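Local coordinates for enoyl-CoA hydratase/carnithine racemase (Magnetospirillum magneticum, PDB 4NEK), which probably acts as a delta(3)-delta(2)-enoyl-CoA isomerase of the enoyl-CoA hydratase/isomerase (crotonase) family, at residues 94-99 / 114-119. Sequence-based numbering, arbitrary orientation.
Sequences VVAAVR and DLVYAA
With CG of Asp-114 anti to its own carbonyl carbon (chi1 -61°), the carboxylate swings back to Val-94, and Val-98 CG2 sits between its backbone N and carbonyl carbon (chi1, taken to CG1, -52°), against Ala-118 CB. These groups mark the two ends of a pair of neighbouring parallel strands, 94-98 and 115-118, in the main sheet of the crotonase fold. OD2 of Asp-114 accepts a hydrogen bond from the Val-94 N-H through its anti lone pair (N to OD2 2.8 Å), while Val-94 O in turn accepts one from the N-H of Asp-114 and, weakly, one from that of Leu-115. OD2 also forms a salt bridge with Lys-205, and OD1 is hydrogen-bonded to His-149 NE2 of a second subunit, so one buried carboxylate ties strand start, helix 198-208 and subunit interface together. An alanine at Asp-114 would probably leave the Val-94 N-H, the Lys-205 charge and His-149 of the second subunit without their shared partner. Farther along, Ala-96 and Val-98 use both N and O across the pair, from Ala-96 N to Leu-115 O (2.9 Å) through to Ala-119 N on Val-98 O, whereas the alternate residues Val-95 and Ala-97 hydrogen-bond to strand 50-54. Val-95, Leu-115 and Tyr-117 share the face covered by helix 179-194; there Val-95 CG1 meets the Tyr-117 ring at its edge, 4.4 Å from CE2. On the face bearing Val-116, Val-98 CG2 presses tightly on Ala-118 CB, 3.4 Å away.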
loop_
_atom_site.group_PDB
_atom_site.type_symbol
_atom_site.label_atom_id
_atom_site.label_comp_id
_atom_site.label_asym_id
_atom_site.label_seq_id
_atom_site.Cartn_x
_atom_site.Cartn_y
_atom_site.Cartn_z
ATOM N N VAL C 94 -5.682 12.467 -23.974
ATOM C CA VAL C 94 -4.238 12.475 -24.121
ATOM C C VAL C 94 -3.654 11.372 -23.239
ATOM O O VAL C 94 -3.907 11.318 -22.058
ATOM C CB VAL C 94 -3.678 13.819 -23.662
ATOM C CG1 VAL C 94 -2.175 13.848 -23.779
ATOM C CG2 VAL C 94 -4.299 14.972 -24.448
ATOM N N VAL C 95 -2.917 10.470 -23.857
ATOM C CA VAL C 95 -2.277 9.373 -23.159
ATOM C C VAL C 95 -0.787 9.569 -23.279
ATOM O O VAL C 95 -0.322 9.977 -24.331
ATOM C CB VAL C 95 -2.626 8.048 -23.853
ATOM C CG1 VAL C 95 -1.903 6.869 -23.182
ATOM C CG2 VAL C 95 -4.132 7.833 -23.844
ATOM N N ALA C 96 -0.051 9.329 -22.216
ATOM C CA ALA C 96 1.392 9.453 -22.273
ATOM C C ALA C 96 2.077 8.196 -21.802
ATOM O O ALA C 96 1.554 7.498 -20.966
ATOM C CB ALA C 96 1.830 10.594 -21.410
ATOM N N ALA C 97 3.245 7.918 -22.366
ATOM C CA ALA C 97 4.038 6.805 -21.935
ATOM C C ALA C 97 5.379 7.358 -21.596
ATOM O O ALA C 97 6.063 7.881 -22.467
ATOM C CB ALA C 97 4.162 5.790 -23.059
ATOM N N VAL C 98 5.775 7.251 -20.330
ATOM C CA VAL C 98 7.009 7.822 -19.870
ATOM C C VAL C 98 8.004 6.789 -19.430
ATOM O O VAL C 98 7.633 5.698 -19.057
ATOM C CB VAL C 98 6.755 8.795 -18.721
ATOM C CG1 VAL C 98 5.689 9.797 -19.114
ATOM C CG2 VAL C 98 6.239 8.105 -17.490
ATOM N N ARG C 99 9.269 7.162 -19.429
ATOM C CA ARG C 99 10.364 6.305 -18.974
ATOM C C ARG C 99 11.586 7.126 -18.759
ATOM O O ARG C 99 11.641 8.261 -19.192
ATOM C CB ARG C 99 10.684 5.228 -20.014
ATOM C CG ARG C 99 11.328 5.806 -21.260
ATOM C CD ARG C 99 11.017 4.992 -22.493
ATOM N NE ARG C 99 11.526 3.653 -22.332
ATOM C CZ ARG C 99 11.192 2.627 -23.093
ATOM N NH1 ARG C 99 10.369 2.755 -24.132
ATOM N NH2 ARG C 99 11.697 1.447 -22.811
ATOM N N ASP C 114 -4.754 12.282 -19.531
ATOM C CA ASP C 114 -5.889 11.534 -19.087
ATOM C C ASP C 114 -5.447 10.180 -18.620
ATOM O O ASP C 114 -5.983 9.671 -17.629
ATOM C CB ASP C 114 -6.877 11.444 -20.185
ATOM C CG ASP C 114 -7.375 12.830 -20.601
ATOM O OD1 ASP C 114 -8.113 13.468 -19.811
ATOM O OD2 ASP C 114 -7.001 13.302 -21.707
ATOM N N LEU C 115 -4.454 9.609 -19.287
ATOM C CA LEU C 115 -3.824 8.381 -18.824
ATOM C C LEU C 115 -2.349 8.443 -19.030
ATOM O O LEU C 115 -1.891 8.929 -20.042
ATOM C CB LEU C 115 -4.318 7.182 -19.643
ATOM C CG LEU C 115 -5.799 6.863 -19.620
ATOM C CD1 LEU C 115 -6.126 5.792 -20.651
ATOM C CD2 LEU C 115 -6.264 6.403 -18.259
ATOM N N VAL C 116 -1.605 7.850 -18.123
ATOM C CA VAL C 116 -0.162 7.844 -18.160
ATOM C C VAL C 116 0.397 6.528 -17.656
ATOM O O VAL C 116 -0.008 6.030 -16.618
ATOM C CB VAL C 116 0.363 8.907 -17.216
ATOM C CG1 VAL C 116 1.877 8.935 -17.277
ATOM C CG2 VAL C 116 -0.187 10.266 -17.555
ATOM N N TYR C 117 1.301 5.935 -18.411
ATOM C CA TYR C 117 1.963 4.666 -18.025
ATOM C C TYR C 117 3.421 4.982 -18.002
ATOM O O TYR C 117 3.890 5.750 -18.824
ATOM C CB TYR C 117 1.686 3.530 -19.019
ATOM C CG TYR C 117 0.233 3.273 -19.087
ATOM C CD1 TYR C 117 -0.403 2.417 -18.184
ATOM C CD2 TYR C 117 -0.557 4.022 -19.978
ATOM C CE1 TYR C 117 -1.790 2.271 -18.186
ATOM C CE2 TYR C 117 -1.944 3.875 -20.011
ATOM C CZ TYR C 117 -2.564 3.005 -19.126
ATOM O OH TYR C 117 -3.923 2.869 -19.231
ATOM N N ALA C 118 4.130 4.361 -17.076
ATOM C CA ALA C 118 5.535 4.592 -16.873
ATOM C C ALA C 118 6.329 3.320 -16.794
ATOM O O ALA C 118 5.836 2.313 -16.318
ATOM C CB ALA C 118 5.714 5.320 -15.568
ATOM N N ALA C 119 7.566 3.362 -17.258
ATOM C CA ALA C 119 8.445 2.206 -17.170
ATOM C C ALA C 119 9.062 2.141 -15.808
ATOM O O ALA C 119 9.153 3.159 -15.128
ATOM C CB ALA C 119 9.535 2.297 -18.192
#